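Local coordinates for protein BA42 (PDB 4OA3) that is of unknown function but binds two calcium ions through a stand-alone TPM domain, at residues A[19-24]-A[30-35]; A[23-28]-A[135-140]; A[60-65]-A[127-132]; A[77-82]-A[92-97]. All coordinates share one frame; numbering follows the deposited sequence. Where two conformers were deposited one is given.

Interaction 1 of 4, residues A[19-24]-A[30-35]. With CA (calcium ion), chain C; CA (calcium ion), chain B.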
# COMPACT_ATOMS: atom_id res chain seq x y z
N ASP A 19 -12.08 -1.18 -2.26
CA ASP A 19 -12.76 0.00 -2.81
C ASP A 19 -11.87 1.27 -2.64
O ASP A 19 -11.79 2.09 -3.56
CB ASP A 19 -14.10 0.27 -2.09
CG ASP A 19 -15.21 -0.72 -2.39
OD1 ASP A 19 -15.04 -1.53 -3.30
OD2 ASP A 19 -16.22 -0.71 -1.65
N ALA A 20 -11.13 1.36 -1.52
CA ALA A 20 -10.22 2.48 -1.28
C ALA A 20 -9.06 2.48 -2.28
O ALA A 20 -8.66 3.51 -2.81
CB ALA A 20 -9.68 2.44 0.14
N ILE A 21 -8.55 1.27 -2.62
CA ILE A 21 -7.51 1.18 -3.63
C ILE A 21 -8.04 1.66 -4.97
O ILE A 21 -7.37 2.40 -5.69
CB ILE A 21 -6.94 -0.27 -3.74
CG1 ILE A 21 -6.20 -0.61 -2.43
CG2 ILE A 21 -5.99 -0.37 -4.94
CD1 ILE A 21 -5.74 -2.04 -2.26
N ARG A 22 -9.26 1.21 -5.34
CA ARG A 22 -9.83 1.63 -6.62
C ARG A 22 -9.98 3.14 -6.70
O ARG A 22 -9.63 3.74 -7.72
CB ARG A 22 -11.19 0.97 -6.83
CG ARG A 22 -11.78 1.21 -8.20
CD ARG A 22 -12.94 0.25 -8.47
NE ARG A 22 -12.51 -1.14 -8.37
CZ ARG A 22 -11.81 -1.81 -9.29
NH1 ARG A 22 -11.47 -1.23 -10.43
NH2 ARG A 22 -11.47 -3.07 -9.08
N ASP A 23 -10.39 3.76 -5.63
CA ASP A 23 -10.55 5.22 -5.59
C ASP A 23 -9.20 5.92 -5.64
O ASP A 23 -9.03 6.88 -6.40
CB ASP A 23 -11.32 5.66 -4.33
CG ASP A 23 -12.79 5.27 -4.31
OD1 ASP A 23 -13.38 5.16 -5.40
OD2 ASP A 23 -13.35 5.14 -3.19
N ALA A 24 -8.21 5.42 -4.89
CA ALA A 24 -6.88 6.00 -4.92
C ALA A 24 -6.25 5.95 -6.31
O ALA A 24 -5.58 6.88 -6.73
CB ALA A 24 -5.98 5.27 -3.93
N GLY A 30 0.02 5.61 -10.04
CA GLY A 30 0.59 4.65 -9.11
C GLY A 30 -0.38 3.52 -8.80
O GLY A 30 -1.60 3.65 -8.96
N GLU A 31 0.19 2.38 -8.44
CA GLU A 31 -0.59 1.18 -8.15
C GLU A 31 -0.36 0.74 -6.74
O GLU A 31 0.80 0.73 -6.31
CB GLU A 31 -0.22 0.09 -9.12
CG GLU A 31 -0.59 0.39 -10.57
CD GLU A 31 -1.99 -0.03 -10.97
OE1 GLU A 31 -2.51 -1.00 -10.37
OE2 GLU A 31 -2.58 0.61 -11.88
N ILE A 32 -1.41 0.42 -6.01
CA ILE A 32 -1.31 0.11 -4.58
C ILE A 32 -1.82 -1.28 -4.27
O ILE A 32 -2.88 -1.66 -4.73
CB ILE A 32 -2.11 1.15 -3.74
CG1 ILE A 32 -1.56 2.55 -3.96
CG2 ILE A 32 -2.10 0.76 -2.25
CD1 ILE A 32 -2.52 3.63 -3.61
N ARG A 33 -1.07 -2.05 -3.45
CA ARG A 33 -1.57 -3.30 -2.89
C ARG A 33 -1.25 -3.38 -1.42
O ARG A 33 -0.30 -2.74 -0.93
CB ARG A 33 -1.00 -4.56 -3.55
CG ARG A 33 -1.37 -4.65 -5.02
CD ARG A 33 -1.12 -6.01 -5.63
NE ARG A 33 -2.01 -7.00 -5.03
CZ ARG A 33 -1.89 -8.30 -5.20
NH1 ARG A 33 -0.91 -8.80 -5.93
NH2 ARG A 33 -2.75 -9.12 -4.61
N VAL A 34 -2.06 -4.15 -0.71
CA VAL A 34 -1.88 -4.49 0.69
C VAL A 34 -1.54 -5.97 0.76
O VAL A 34 -2.16 -6.78 0.07
CB VAL A 34 -3.15 -4.20 1.49
CG1 VAL A 34 -3.07 -4.70 2.93
CG2 VAL A 34 -3.47 -2.71 1.49
N HIS A 35 -0.57 -6.31 1.64
CA HIS A 35 -0.26 -7.70 1.95
C HIS A 35 -0.33 -7.85 3.45
O HIS A 35 0.28 -7.05 4.18
CB HIS A 35 1.12 -8.13 1.49
CG HIS A 35 1.52 -9.51 1.95
ND1 HIS A 35 1.21 -10.65 1.21
CD2 HIS A 35 2.26 -9.88 3.02
CE1 HIS A 35 1.80 -11.65 1.85
NE2 HIS A 35 2.42 -11.24 2.93
CA CA C . -3.53 2.43 -12.99
CA CA B . -4.41 -1.73 -9.16
O HOH W 1 -3.31 3.83 -11.08
O HOH W 2 -3.15 -2.59 -7.32
O HOH W 3 -1.20 2.78 -13.64
O HOH W 4 -5.57 1.52 -11.91
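I21 of helix 19-24 and I32 of strand 31-35 face each other across the join and supply most of its packing. The two segments run almost antiparallel, 166° apart in direction, and their axes approach to 8.5 Å, a spacing filled by one layer of aliphatic side chains. I21 is the principal bump. Its CG2, placed anti to the backbone N by a chi1 of -67°, presses on the strand backbone 3.4 Å from I32 O. The other branch runs on along the strand, bringing CD1 over the backbone of R33 and 4.4 Å from V34 CG2; I21 thus fills the hollow between the side chains of I32 and V34, which R33, pointing away from the helix, leaves clear. One turn further along the helix the roles reverse: A24 offers only a methyl group, and I32 CD1 enters this shallow dent, 3.8 Å from A24 CB.

Polar groups flank the aliphatic layer. Water 2 donates to I32 O at 2.8 Å and also binds the calcium of chain B. The chain of E31 leaves the strand away from the helix but bends at chi2 (-88°), so that its carboxylate bridges both metals, OE1 to the calcium of chain B at 2.4 Å and OE2 to the calcium of chain C at 2.3 Å.

In the fold, helix 11-24 leads through a short loop into strand 31-37, an inner strand flanked by 65-71 and 144-145. I118 of helix 110-128 packs on I21, A24 and V34, and V66 of strand 65-71 touches I32.

Interaction 2 of 4, residues A[23-28]-A[135-140]. With CA (calcium ion), chain B; CA (calcium ion), chain C.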
# COMPACT_ATOMS: atom_id res chain seq x y z
N ASP A 23 -10.39 3.76 -5.63
CA ASP A 23 -10.55 5.22 -5.59
C ASP A 23 -9.20 5.92 -5.64
O ASP A 23 -9.03 6.88 -6.40
CB ASP A 23 -11.32 5.66 -4.33
CG ASP A 23 -12.79 5.27 -4.31
OD1 ASP A 23 -13.38 5.16 -5.40
OD2 ASP A 23 -13.35 5.14 -3.19
N ALA A 24 -8.21 5.42 -4.89
CA ALA A 24 -6.88 6.00 -4.92
C ALA A 24 -6.25 5.95 -6.31
O ALA A 24 -5.58 6.88 -6.73
CB ALA A 24 -5.98 5.27 -3.93
N GLU A 25 -6.47 4.84 -7.04
CA GLU A 25 -5.92 4.68 -8.37
C GLU A 25 -6.64 5.50 -9.45
O GLU A 25 -6.23 5.46 -10.61
CB GLU A 25 -5.88 3.18 -8.74
CG GLU A 25 -4.86 2.41 -7.91
CD GLU A 25 -4.67 0.97 -8.33
OE1 GLU A 25 -5.37 0.52 -9.28
OE2 GLU A 25 -3.82 0.26 -7.72
N LYS A 26 -7.66 6.28 -9.08
CA LYS A 26 -8.24 7.26 -10.00
C LYS A 26 -7.55 8.63 -9.79
O LYS A 26 -7.83 9.56 -10.54
CB LYS A 26 -9.73 7.41 -9.77
CG LYS A 26 -10.55 6.18 -10.10
CD LYS A 26 -12.00 6.42 -9.70
CE LYS A 26 -12.84 5.19 -9.86
NZ LYS A 26 -14.05 5.25 -9.00
N ASN A 27 -6.69 8.78 -8.76
CA ASN A 27 -5.96 10.03 -8.48
C ASN A 27 -4.53 9.99 -8.95
O ASN A 27 -3.87 11.03 -9.06
CB ASN A 27 -5.94 10.29 -6.98
CG ASN A 27 -7.29 10.58 -6.41
OD1 ASN A 27 -8.15 11.17 -7.07
ND2 ASN A 27 -7.49 10.27 -5.14
N THR A 28 -4.02 8.80 -9.22
CA THR A 28 -2.62 8.63 -9.62
C THR A 28 -2.47 7.47 -10.59
O THR A 28 -3.34 6.60 -10.61
CB THR A 28 -1.77 8.34 -8.36
OG1 THR A 28 -0.39 8.21 -8.72
CG2 THR A 28 -2.23 7.06 -7.62
N ASP A 135 -5.36 5.31 -18.34
CA ASP A 135 -4.77 4.55 -17.25
C ASP A 135 -5.12 3.09 -17.39
O ASP A 135 -6.27 2.76 -17.70
CB ASP A 135 -5.32 5.02 -15.89
CG ASP A 135 -4.74 4.22 -14.73
OD1 ASP A 135 -3.63 4.54 -14.30
OD2 ASP A 135 -5.43 3.29 -14.27
N ILE A 136 -4.16 2.23 -17.11
CA ILE A 136 -4.32 0.78 -17.09
C ILE A 136 -4.32 0.38 -15.60
O ILE A 136 -3.52 0.92 -14.83
CB ILE A 136 -3.13 0.13 -17.83
CG1 ILE A 136 -3.14 0.53 -19.33
CG2 ILE A 136 -3.14 -1.41 -17.64
CD1 ILE A 136 -1.99 0.05 -20.08
N ASP A 137 -5.18 -0.58 -15.19
CA ASP A 137 -5.15 -1.10 -13.82
C ASP A 137 -4.09 -2.23 -13.89
O ASP A 137 -4.37 -3.35 -14.30
CB ASP A 137 -6.53 -1.60 -13.40
CG ASP A 137 -6.65 -1.87 -11.91
OD1 ASP A 137 -5.60 -1.99 -11.23
OD2 ASP A 137 -7.79 -1.97 -11.43
N GLU A 138 -2.83 -1.84 -13.67
CA GLU A 138 -1.67 -2.71 -13.89
C GLU A 138 -1.49 -3.83 -12.90
O GLU A 138 -1.02 -4.90 -13.29
CB GLU A 138 -0.41 -1.84 -13.95
CG GLU A 138 -0.39 -0.87 -15.12
CD GLU A 138 0.78 0.09 -15.11
OE1 GLU A 138 0.83 0.94 -14.19
OE2 GLU A 138 1.61 0.04 -16.05
N LEU A 139 -1.85 -3.61 -11.65
CA LEU A 139 -1.72 -4.60 -10.60
C LEU A 139 -3.09 -4.88 -10.01
O LEU A 139 -3.87 -3.95 -9.83
CB LEU A 139 -0.81 -4.12 -9.47
CG LEU A 139 0.61 -3.69 -9.89
CD1 LEU A 139 1.40 -3.20 -8.67
CD2 LEU A 139 1.36 -4.79 -10.61
N PRO A 140 -3.39 -6.14 -9.63
CA PRO A 140 -4.67 -6.40 -8.97
C PRO A 140 -4.83 -5.66 -7.65
O PRO A 140 -3.83 -5.31 -6.99
CB PRO A 140 -4.67 -7.92 -8.77
CG PRO A 140 -3.34 -8.34 -8.92
CD PRO A 140 -2.56 -7.34 -9.72
CA CA B . -4.41 -1.73 -9.16
CA CA C . -3.53 2.43 -12.99
O HOH W 5 -8.08 0.19 -9.67
O HOH W 6 -7.58 3.49 -12.02
O HOH W 4 -5.57 1.52 -11.91
O HOH W 1 -3.31 3.83 -11.08
O HOH W 3 -1.20 2.78 -13.64
O HOH W 2 -3.15 -2.59 -7.32
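E25 and D137 mark the closest pass of the two backbones, with 8.0 Å between their CA atoms. Segment 23-28 takes in the last residues of helix 11-24, after which K26 N bonds to D23 O and N27 N to A24 O. Segment 135-140 has no regular structure, but D137 sits at the centre of an inverse gamma turn, a bend that probably helps turn side-chain and main-chain oxygens toward the metals.

The calcium of chain B lies between the segments. E25, with its chain extended beyond CG, grips it with both carboxylate oxygens, OE1 and OE2 each at 2.5 Å. D137 binds it with OD1 alone at 2.4 Å, its carboxylate plane turned 81° from that of E25, and L139 adds its carbonyl oxygen. Sharing this ion allows E25 OE1 and D137 OD1 to lie only 3.2 Å apart. Water 5 ties the same two carboxylates together, donating to E25 OE1 and to D137 OD2, each at 2.8 Å. E25 OE2 is further held by the backbone N of I32.

The calcium of chain C is clasped by both oxygens of D135, OD1 at 2.5 Å and OD2 at 2.4 Å, and by I136 O. Here segment 23-28 acts through the metal's waters: water 1 lies in donating range of T28 O among other acceptors, and water 4 donates to E25 OE1.

E31 bridges the two ions and N141 completes the shell of the chain B ion, giving each metal seven oxygen ligands. This acidic cluster, mixing bidentate carboxylates with carbonyls and water, is characteristic of calcium sites and forms the dinuclear centre of this TPM domain.

Interaction 3 of 4, residues A[60-65]-A[127-132]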
# COMPACT_ATOMS: atom_id res chain seq x y z
N THR A 60 4.79 -2.46 -13.61
CA THR A 60 4.12 -1.21 -13.89
C THR A 60 5.03 -0.46 -14.88
O THR A 60 6.26 -0.56 -14.77
CB THR A 60 3.84 -0.38 -12.63
OG1 THR A 60 5.06 0.11 -12.07
CG2 THR A 60 3.00 -1.14 -11.61
N LYS A 61 4.44 0.28 -15.82
CA LYS A 61 5.21 1.03 -16.82
C LYS A 61 6.20 1.99 -16.15
O LYS A 61 7.35 2.07 -16.58
CB LYS A 61 4.27 1.84 -17.70
CG LYS A 61 4.98 2.51 -18.87
CD LYS A 61 4.02 3.22 -19.81
CE LYS A 61 3.33 4.40 -19.16
NZ LYS A 61 2.63 5.26 -20.15
N LEU A 62 5.73 2.76 -15.13
CA LEU A 62 6.55 3.78 -14.47
C LEU A 62 7.23 3.33 -13.19
O LEU A 62 7.80 4.17 -12.48
CB LEU A 62 5.72 5.04 -14.20
CG LEU A 62 5.09 5.67 -15.41
CD1 LEU A 62 4.26 6.89 -15.02
CD2 LEU A 62 6.15 6.08 -16.45
N GLN A 63 7.23 2.01 -12.88
CA GLN A 63 7.90 1.49 -11.69
C GLN A 63 7.39 2.23 -10.46
O GLN A 63 8.15 2.65 -9.59
CB GLN A 63 9.43 1.56 -11.83
CG GLN A 63 9.91 0.92 -13.13
CD GLN A 63 11.41 0.79 -13.14
OE1 GLN A 63 12.12 1.66 -13.65
NE2 GLN A 63 11.93 -0.27 -12.55
N ASN A 64 6.05 2.37 -10.41
CA ASN A 64 5.39 3.12 -9.37
C ASN A 64 4.35 2.35 -8.57
O ASN A 64 3.36 2.91 -8.12
CB ASN A 64 4.85 4.44 -9.91
CG ASN A 64 3.82 4.26 -10.98
OD1 ASN A 64 3.57 3.17 -11.46
ND2 ASN A 64 3.14 5.34 -11.34
N GLY A 65 4.58 1.05 -8.42
CA GLY A 65 3.78 0.25 -7.51
C GLY A 65 4.27 0.47 -6.10
O GLY A 65 5.45 0.75 -5.87
N LYS A 127 1.13 13.56 -6.75
CA LYS A 127 2.04 14.69 -6.89
C LYS A 127 3.07 14.45 -7.96
O LYS A 127 3.39 15.34 -8.73
CB LYS A 127 2.71 15.01 -5.55
CG LYS A 127 3.71 16.13 -5.61
CD LYS A 127 3.98 16.69 -4.26
CE LYS A 127 5.19 17.61 -4.34
NZ LYS A 127 5.33 18.41 -3.09
N TYR A 128 3.60 13.21 -8.01
CA TYR A 128 4.63 12.82 -8.96
C TYR A 128 4.16 11.98 -10.13
O TYR A 128 4.87 11.88 -11.13
CB TYR A 128 5.69 12.02 -8.19
CG TYR A 128 6.38 12.84 -7.12
CD1 TYR A 128 7.52 13.58 -7.41
CD2 TYR A 128 5.91 12.85 -5.82
CE1 TYR A 128 8.12 14.38 -6.45
CE2 TYR A 128 6.50 13.66 -4.84
CZ TYR A 128 7.64 14.38 -5.15
OH TYR A 128 8.26 15.18 -4.22
N PHE A 129 2.99 11.35 -10.02
CA PHE A 129 2.48 10.39 -11.00
C PHE A 129 1.02 10.67 -11.23
O PHE A 129 0.12 9.99 -10.71
CB PHE A 129 2.68 8.95 -10.47
CG PHE A 129 4.13 8.60 -10.29
CD1 PHE A 129 4.94 8.36 -11.39
CD2 PHE A 129 4.70 8.56 -9.03
CE1 PHE A 129 6.30 8.13 -11.24
CE2 PHE A 129 6.07 8.30 -8.88
CZ PHE A 129 6.85 8.12 -9.97
N PRO A 130 0.71 11.74 -11.99
CA PRO A 130 -0.69 12.06 -12.22
C PRO A 130 -1.45 11.00 -13.01
O PRO A 130 -0.90 10.32 -13.84
CB PRO A 130 -0.64 13.41 -12.94
CG PRO A 130 0.68 13.49 -13.55
CD PRO A 130 1.62 12.69 -12.67
N TRP A 131 -2.72 10.83 -12.67
CA TRP A 131 -3.60 9.92 -13.39
C TRP A 131 -3.79 10.43 -14.82
O TRP A 131 -3.88 11.65 -15.03
CB TRP A 131 -4.94 9.83 -12.68
CG TRP A 131 -5.93 8.90 -13.32
CD1 TRP A 131 -6.09 7.58 -13.08
CD2 TRP A 131 -6.93 9.27 -14.28
NE1 TRP A 131 -7.10 7.07 -13.87
CE2 TRP A 131 -7.62 8.09 -14.64
CE3 TRP A 131 -7.29 10.47 -14.90
CZ2 TRP A 131 -8.69 8.09 -15.54
CZ3 TRP A 131 -8.31 10.46 -15.84
CH2 TRP A 131 -9.04 9.29 -16.10
N LYS A 132 -3.79 9.51 -15.79
CA LYS A 132 -3.96 9.81 -17.21
C LYS A 132 -5.21 9.10 -17.70
O LYS A 132 -5.55 8.03 -17.21
CB LYS A 132 -2.77 9.31 -18.02
CG LYS A 132 -1.42 9.83 -17.55
CD LYS A 132 -1.28 11.33 -17.66
CE LYS A 132 0.14 11.79 -17.39
NZ LYS A 132 1.11 11.29 -18.41
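N64 lies over one face of the F129 ring, while L62 meets the ring at its edge. The approach of N64 is almost perfectly perpendicular: its CB sits 4.0 Å from the ring centroid and 1° off the normal, a CH-pi contact centred on the ring. Beyond CB the amide leans on the same side past the CG-CD1 rim, with N64 ND2 3.5 Å from F129 CD1. The amide is tilted steeply, its plane 70° from that of the ring, so it is not stacked on it. A chi1 of 62°, which sets CG between the backbone N and the carbonyl carbon, swings the amide into this place; ND2 also makes a weak hydrogen bond to S29 OG. Near the ring plane, L62 CD1 touches F129 CD1 at 4.0 Å.

L62 sits within a type I turn from T60 to Q63, and N64 follows it directly. N64 N bonds back to T60 OG1 at 3.0 Å, a bent bond that helps hold the backbone where N64 faces the ring.

F129 follows the end of helix 110-128, and N64 leads into strand 65-71. T28 and S29, just before strand 31-37, hold F129, T28 through OG1 to F129 O and S29 by a backbone bond, and E31 at the start of that strand pairs with N64. I85 of helix 83-86 touches both N64 and F129.

Interaction 4 of 4, residues A[77-82]-A[92-97]; sequences FVIYGD and DFWDTT
A CH-pi contact between I79 and W94 dominates. In the conformer described, one of two for this isoleucine, I79 CG2 stands over the indole, 3.6 Å from the centroid of the five-membered ring and 18° off its normal. The methyl is centred on the fused bicycle and lies 3.5 Å from W94 CD2. F93 CD2 lies over the opposite face, so the indole is sandwiched between a strand side chain and its own sequence neighbour.

Aliphatic packing extends the contact along the helix. With CG1 beside the backbone N (chi1 -62°), the longer branch of I79 carries CD1 past the indole to T97 CG2 at 3.6 Å. T97 OG1 lies in the indole plane at its edge, so T97 borders both I79 and W94.

Polar linkage is made by one water. Water 7 accepts from W94 NE1 at 2.8 Å, lying in the plane of the ring, and more weakly from G81 N at 3.1 Å. The indole thereby connects to the strand backbone where G81, having no side chain, lets the ring come close.

A type I turn from D92 to D95, closed by D95 N to D92 O, sets W94 immediately before helix 95-105. The outermost strand 76-81 is thus joined to the start of that helix, with A121 of helix 110-128 and V66 of strand 65-71 also touching W94: partly buried packing of a helix start on the sheet, in an alpha/beta TPM domain.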
# COMPACT_ATOMS: atom_id res chain seq x y z
N PHE A 77 4.21 -2.34 10.20
CA PHE A 77 4.02 -2.27 8.76
C PHE A 77 5.15 -1.57 8.10
O PHE A 77 5.93 -0.84 8.74
CB PHE A 77 2.67 -1.61 8.43
CG PHE A 77 2.55 -0.18 8.88
CD1 PHE A 77 2.04 0.12 10.14
CD2 PHE A 77 2.88 0.86 8.04
CE1 PHE A 77 1.92 1.44 10.55
CE2 PHE A 77 2.78 2.18 8.46
CZ PHE A 77 2.27 2.46 9.70
N VAL A 78 5.23 -1.75 6.80
CA VAL A 78 6.20 -1.14 5.93
C VAL A 78 5.49 -0.65 4.70
O VAL A 78 4.65 -1.37 4.17
CB VAL A 78 7.30 -2.19 5.51
CG1 VAL A 78 8.21 -1.68 4.37
CG2 VAL A 78 8.14 -2.57 6.70
N ILE A 79 5.86 0.52 4.22
CA ILE A 79 5.41 1.04 2.96
C ILE A 79 6.63 0.91 2.07
O ILE A 79 7.69 1.49 2.37
CB ILE A 79 4.94 2.49 3.07
CG1 ILE A 79 3.73 2.60 4.01
CG2 ILE A 79 4.60 3.02 1.69
CD1 ILE A 79 3.59 4.01 4.64
N TYR A 80 6.51 0.07 1.04
CA TYR A 80 7.60 -0.19 0.12
C TYR A 80 7.19 0.22 -1.27
O TYR A 80 6.30 -0.39 -1.86
CB TYR A 80 7.94 -1.69 0.17
CG TYR A 80 9.11 -2.09 -0.71
CD1 TYR A 80 8.93 -2.33 -2.07
CD2 TYR A 80 10.40 -2.16 -0.20
CE1 TYR A 80 10.02 -2.50 -2.91
CE2 TYR A 80 11.49 -2.42 -1.02
CZ TYR A 80 11.29 -2.60 -2.38
OH TYR A 80 12.36 -2.83 -3.22
N GLY A 81 7.83 1.25 -1.79
CA GLY A 81 7.61 1.73 -3.13
C GLY A 81 8.70 1.26 -4.07
O GLY A 81 9.85 1.04 -3.66
N ASP A 82 8.36 1.14 -5.36
CA ASP A 82 9.29 0.70 -6.40
C ASP A 82 10.24 1.84 -6.78
O ASP A 82 10.08 2.98 -6.33
CB ASP A 82 8.53 0.17 -7.61
CG ASP A 82 9.30 -0.80 -8.50
OD1 ASP A 82 10.49 -1.10 -8.17
OD2 ASP A 82 8.75 -1.21 -9.53
N ASP A 92 10.86 12.56 3.16
CA ASP A 92 9.65 12.57 3.98
C ASP A 92 8.39 12.10 3.20
O ASP A 92 7.29 12.21 3.73
CB ASP A 92 9.41 14.01 4.52
CG ASP A 92 9.00 15.06 3.50
OD1 ASP A 92 9.14 14.81 2.28
OD2 ASP A 92 8.52 16.15 3.92
N PHE A 93 8.54 11.60 1.97
CA PHE A 93 7.42 11.25 1.10
C PHE A 93 6.31 10.43 1.72
O PHE A 93 5.13 10.77 1.56
CB PHE A 93 7.95 10.55 -0.14
CG PHE A 93 6.87 10.28 -1.17
CD1 PHE A 93 6.23 11.32 -1.83
CD2 PHE A 93 6.43 8.97 -1.41
CE1 PHE A 93 5.19 11.07 -2.72
CE2 PHE A 93 5.42 8.73 -2.34
CZ PHE A 93 4.79 9.77 -2.97
N TRP A 94 6.67 9.36 2.44
CA TRP A 94 5.67 8.47 3.03
C TRP A 94 5.22 8.84 4.42
O TRP A 94 4.40 8.12 4.98
CB TRP A 94 6.17 7.02 3.03
CG TRP A 94 6.32 6.40 1.67
CD1 TRP A 94 7.46 5.90 1.12
CD2 TRP A 94 5.29 6.25 0.68
NE1 TRP A 94 7.19 5.36 -0.12
CE2 TRP A 94 5.86 5.55 -0.40
CE3 TRP A 94 3.94 6.60 0.63
CZ2 TRP A 94 5.12 5.22 -1.53
CZ3 TRP A 94 3.19 6.21 -0.47
CH2 TRP A 94 3.79 5.57 -1.54
N ASP A 95 5.69 9.98 5.00
CA ASP A 95 5.35 10.28 6.37
C ASP A 95 3.87 10.45 6.64
O ASP A 95 3.39 9.92 7.63
CB ASP A 95 6.12 11.52 6.88
CG ASP A 95 7.62 11.36 7.00
OD1 ASP A 95 8.14 10.25 6.72
OD2 ASP A 95 8.29 12.35 7.38
N THR A 96 3.15 11.17 5.79
CA THR A 96 1.72 11.36 6.00
C THR A 96 0.95 10.05 5.88
O THR A 96 -0.02 9.85 6.61
CB THR A 96 1.15 12.46 5.10
OG1 THR A 96 1.30 12.18 3.71
CG2 THR A 96 1.74 13.82 5.41
N THR A 97 1.40 9.13 5.00
CA THR A 97 0.74 7.82 4.84
C THR A 97 0.95 6.99 6.09
O THR A 97 0.02 6.44 6.65
CB THR A 97 1.28 7.15 3.58
OG1 THR A 97 0.98 7.95 2.42
CG2 THR A 97 0.70 5.74 3.37
O HOH W 7 9.28 3.89 -1.25

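Interactions 1 and 2 share helix 11-24, both calcium ions and four waters, with centres about 7 Å apart. Interaction 3 adjoins them, its centre about 9 Å from that of interaction 2, and touches it through T28 with F129 and K61 with E138. Interaction 4, centre to centre about 18 Å from interaction 2, is on the same sheet as interaction 1 but toward its other edge, at the outermost strand 76-81 rather than inner strand 31-37. Along the chain interaction 1 closes first; interaction 4 nests inside the loop closed by interaction 3, itself nested within that of interaction 2. The metal centre therefore draws together the early helix-strand unit and the late loop before strand 144-145.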